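Local coordinates for protein telomerase reverse transcriptase (Candida albicans SC5314, PDB 6ZDQ) that probably extends chromosome ends as the reverse transcriptase of telomerase, adding simple sequence repeats copied from a template within the enzyme's RNA component, at residues K64-T75 and N192-L202. Residues are numbered along the deposited sequence; the frame is centred on the assembly and turned at random.
Sequences KCNFANVVSNKT and NYFPQYLWKEL
Leu202 pushes its two methyls into the inner side of the 64-75 loop. Leu202 CD2 lies 3.7 Å from Cys65 SG and also meets the CB of Val70, while Leu202 CD1 packs against the amide of Asn73, 3.5 Å from Asn73 ND2. One helical turn earlier, Leu198 divides its methyls between Cys65 and Asn73: CD2 rests on the CA and CB of Cys65, CD1 on the CB of Asn73. With SG anti to the backbone N (chi1 -175°), Cys65 directs its sulfur at Leu202 and at one face of the Phe67 ring.

At the strand end, Lys74 CB sits over a face of Phe194, 4.0 Å from the ring centroid and 18° off its normal, whereas Val71 CA meets that ring at its edge. Beyond it, Thr75 N donates to Tyr193 O (3.0 Å, 159° at the hydrogen), the main hydrogen bond between the segments; Thr75 OG1 adds a weak one. Thr75 CG2 meets Pro195 CG at 3.7 Å.

The Asn73 amide ties the two arms of the loop with three hydrogen bonds: OD1 accepts from Asn66 N on an in-plane lone pair, and Asn73 ND2 donates to Asn66 O (3.1 Å) and to Val70 O, both close to the amide plane. Asn66 OD1 in turn receives Asn69 N in an Asx motif. Outside the pair, Pro236 covers Phe194 and Val71, and Lys74 NZ forms a salt bridge with Glu76. The arrangement is a loop of two overlapping type I turns, tied by the Asn73 side chain and an Asx motif and packed on a strand-to-helix junction within the telomerase RNA-binding domain family region.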
# COMPACT_ATOMS: atom_id res chain seq x y z
N LYS A 64 -13.77 28.34 4.32
CA LYS A 64 -15.01 27.59 4.44
C LYS A 64 -14.82 26.17 3.92
O LYS A 64 -14.06 25.92 2.98
CB LYS A 64 -16.14 28.29 3.69
CG LYS A 64 -16.00 28.26 2.17
CD LYS A 64 -17.31 28.65 1.49
CE LYS A 64 -17.23 28.45 -0.01
NZ LYS A 64 -18.54 28.73 -0.67
N CYS A 65 -15.52 25.23 4.56
CA CYS A 65 -15.40 23.82 4.20
C CYS A 65 -15.99 23.59 2.82
O CYS A 65 -17.20 23.77 2.61
CB CYS A 65 -16.10 22.95 5.24
SG CYS A 65 -15.91 21.17 4.98
N ASN A 66 -15.15 23.19 1.87
CA ASN A 66 -15.61 22.84 0.53
C ASN A 66 -16.23 21.45 0.54
O ASN A 66 -15.60 20.48 0.97
CB ASN A 66 -14.44 22.90 -0.46
CG ASN A 66 -14.90 22.82 -1.91
OD1 ASN A 66 -15.98 22.31 -2.22
ND2 ASN A 66 -14.07 23.34 -2.81
N PHE A 67 -17.48 21.36 0.07
CA PHE A 67 -18.17 20.08 -0.02
C PHE A 67 -18.32 19.57 -1.44
O PHE A 67 -18.66 18.40 -1.62
CB PHE A 67 -19.56 20.18 0.63
CG PHE A 67 -19.53 20.30 2.13
CD1 PHE A 67 -19.36 19.18 2.92
CD2 PHE A 67 -19.66 21.54 2.75
CE1 PHE A 67 -19.33 19.28 4.30
CE2 PHE A 67 -19.63 21.64 4.13
CZ PHE A 67 -19.46 20.51 4.90
N ALA A 68 -18.09 20.41 -2.45
CA ALA A 68 -18.15 19.94 -3.83
C ALA A 68 -16.95 19.05 -4.15
O ALA A 68 -17.12 17.87 -4.50
CB ALA A 68 -18.20 21.13 -4.79
N ASN A 69 -15.75 19.58 -4.02
CA ASN A 69 -14.51 18.82 -4.15
C ASN A 69 -13.96 18.65 -2.73
O ASN A 69 -13.20 19.49 -2.24
CB ASN A 69 -13.51 19.52 -5.07
CG ASN A 69 -12.39 18.60 -5.52
OD1 ASN A 69 -12.18 17.54 -4.94
ND2 ASN A 69 -11.67 19.01 -6.55
N VAL A 70 -14.35 17.56 -2.08
CA VAL A 70 -14.01 17.35 -0.67
C VAL A 70 -12.52 17.18 -0.43
O VAL A 70 -12.08 17.26 0.72
CB VAL A 70 -14.76 16.12 -0.12
CG1 VAL A 70 -16.27 16.35 -0.19
CG2 VAL A 70 -14.37 14.87 -0.88
N VAL A 71 -11.72 16.95 -1.48
CA VAL A 71 -10.27 16.82 -1.30
C VAL A 71 -9.54 18.13 -1.48
O VAL A 71 -8.32 18.19 -1.26
CB VAL A 71 -9.67 15.78 -2.27
CG1 VAL A 71 -10.54 14.53 -2.31
CG2 VAL A 71 -9.51 16.38 -3.65
N SER A 72 -10.24 19.20 -1.87
CA SER A 72 -9.59 20.50 -2.03
C SER A 72 -9.22 21.13 -0.69
O SER A 72 -8.38 22.04 -0.66
CB SER A 72 -10.49 21.44 -2.82
OG SER A 72 -10.76 20.92 -4.11
N ASN A 73 -9.82 20.67 0.41
CA ASN A 73 -9.56 21.26 1.72
C ASN A 73 -8.13 21.04 2.19
O ASN A 73 -7.64 21.82 3.02
CB ASN A 73 -10.54 20.69 2.75
CG ASN A 73 -11.99 20.94 2.38
OD1 ASN A 73 -12.58 21.95 2.75
ND2 ASN A 73 -12.58 20.00 1.64
N LYS A 74 -7.46 20.00 1.70
CA LYS A 74 -6.11 19.70 2.16
C LYS A 74 -5.16 20.86 1.89
O LYS A 74 -5.26 21.55 0.87
CB LYS A 74 -5.59 18.42 1.49
CG LYS A 74 -5.48 18.52 -0.02
CD LYS A 74 -5.04 17.20 -0.64
CE LYS A 74 -3.60 17.28 -1.14
NZ LYS A 74 -3.47 18.21 -2.30
N THR A 75 -4.23 21.08 2.82
CA THR A 75 -3.21 22.10 2.67
C THR A 75 -1.93 21.47 2.13
O THR A 75 -1.52 20.40 2.58
CB THR A 75 -2.92 22.79 4.01
OG1 THR A 75 -2.56 21.81 4.99
CG2 THR A 75 -4.15 23.55 4.49
N ASN A 192 -2.11 13.07 2.61
CA ASN A 192 -2.98 14.24 2.54
C ASN A 192 -3.12 14.84 3.93
O ASN A 192 -3.43 14.13 4.89
CB ASN A 192 -4.36 13.87 1.99
CG ASN A 192 -4.34 13.62 0.50
OD1 ASN A 192 -3.41 14.01 -0.20
ND2 ASN A 192 -5.38 12.96 0.00
N TYR A 193 -2.88 16.14 4.04
CA TYR A 193 -2.94 16.87 5.30
C TYR A 193 -4.19 17.74 5.29
O TYR A 193 -4.17 18.88 4.82
CB TYR A 193 -1.67 17.70 5.52
CG TYR A 193 -0.42 16.87 5.69
CD1 TYR A 193 0.30 16.42 4.59
CD2 TYR A 193 0.04 16.53 6.95
CE1 TYR A 193 1.44 15.66 4.74
CE2 TYR A 193 1.18 15.77 7.12
CZ TYR A 193 1.88 15.34 6.01
OH TYR A 193 3.02 14.58 6.16
N PHE A 194 -5.28 17.20 5.83
CA PHE A 194 -6.53 17.95 5.93
C PHE A 194 -6.56 18.72 7.25
O PHE A 194 -6.29 18.14 8.30
CB PHE A 194 -7.73 17.02 5.86
CG PHE A 194 -7.96 16.45 4.49
CD1 PHE A 194 -8.67 17.16 3.54
CD2 PHE A 194 -7.46 15.20 4.15
CE1 PHE A 194 -8.88 16.64 2.28
CE2 PHE A 194 -7.68 14.67 2.89
CZ PHE A 194 -8.39 15.39 1.95
N PRO A 195 -6.86 20.02 7.22
CA PRO A 195 -6.95 20.79 8.47
C PRO A 195 -7.95 20.16 9.43
O PRO A 195 -9.02 19.70 9.03
CB PRO A 195 -7.41 22.17 8.01
CG PRO A 195 -6.90 22.27 6.61
CD PRO A 195 -7.02 20.88 6.04
N GLN A 196 -7.59 20.14 10.72
CA GLN A 196 -8.36 19.39 11.70
C GLN A 196 -9.79 19.91 11.82
O GLN A 196 -10.74 19.12 11.87
CB GLN A 196 -7.66 19.44 13.06
CG GLN A 196 -8.07 18.33 14.01
CD GLN A 196 -7.61 16.96 13.54
OE1 GLN A 196 -8.42 16.04 13.41
NE2 GLN A 196 -6.32 16.82 13.29
N TYR A 197 -9.96 21.24 11.86
CA TYR A 197 -11.31 21.78 11.95
C TYR A 197 -12.12 21.50 10.69
O TYR A 197 -13.33 21.29 10.78
CB TYR A 197 -11.26 23.29 12.24
CG TYR A 197 -10.83 24.14 11.06
CD1 TYR A 197 -9.49 24.23 10.70
CD2 TYR A 197 -11.76 24.86 10.33
CE1 TYR A 197 -9.10 25.01 9.62
CE2 TYR A 197 -11.37 25.64 9.26
CZ TYR A 197 -10.04 25.71 8.91
OH TYR A 197 -9.65 26.48 7.84
N LEU A 198 -11.47 21.49 9.52
CA LEU A 198 -12.18 21.17 8.29
C LEU A 198 -12.55 19.69 8.23
O LEU A 198 -13.62 19.33 7.73
CB LEU A 198 -11.34 21.56 7.08
CG LEU A 198 -11.21 23.05 6.77
CD1 LEU A 198 -10.33 23.27 5.55
CD2 LEU A 198 -12.58 23.67 6.56
N TRP A 199 -11.67 18.82 8.74
CA TRP A 199 -11.89 17.38 8.63
C TRP A 199 -13.14 16.95 9.39
O TRP A 199 -13.91 16.12 8.90
CB TRP A 199 -10.67 16.61 9.14
CG TRP A 199 -10.91 15.13 9.25
CD1 TRP A 199 -11.23 14.43 10.37
CD2 TRP A 199 -10.87 14.17 8.18
NE1 TRP A 199 -11.38 13.10 10.08
CE2 TRP A 199 -11.16 12.91 8.74
CE3 TRP A 199 -10.60 14.26 6.81
CZ2 TRP A 199 -11.20 11.75 7.98
CZ3 TRP A 199 -10.64 13.10 6.05
CH2 TRP A 199 -10.93 11.86 6.64
N LYS A 200 -13.35 17.49 10.59
CA LYS A 200 -14.52 17.11 11.38
C LYS A 200 -15.82 17.43 10.65
O LYS A 200 -16.80 16.68 10.76
CB LYS A 200 -14.48 17.80 12.74
CG LYS A 200 -13.40 17.28 13.67
CD LYS A 200 -13.38 18.04 14.99
CE LYS A 200 -12.38 17.44 15.96
NZ LYS A 200 -11.00 17.40 15.39
N GLU A 201 -15.85 18.53 9.89
CA GLU A 201 -17.02 18.84 9.08
C GLU A 201 -17.18 17.85 7.94
O GLU A 201 -18.29 17.37 7.67
CB GLU A 201 -16.93 20.27 8.55
CG GLU A 201 -17.31 21.35 9.55
CD GLU A 201 -17.31 22.74 8.94
OE1 GLU A 201 -16.24 23.20 8.51
OE2 GLU A 201 -18.39 23.37 8.90
N LEU A 202 -16.09 17.54 7.24
CA LEU A 202 -16.15 16.56 6.16
C LEU A 202 -16.52 15.18 6.68
O LEU A 202 -17.35 14.48 6.07
CB LEU A 202 -14.81 16.50 5.43
CG LEU A 202 -14.44 17.73 4.59
CD1 LEU A 202 -12.99 17.64 4.13
CD2 LEU A 202 -15.37 17.86 3.40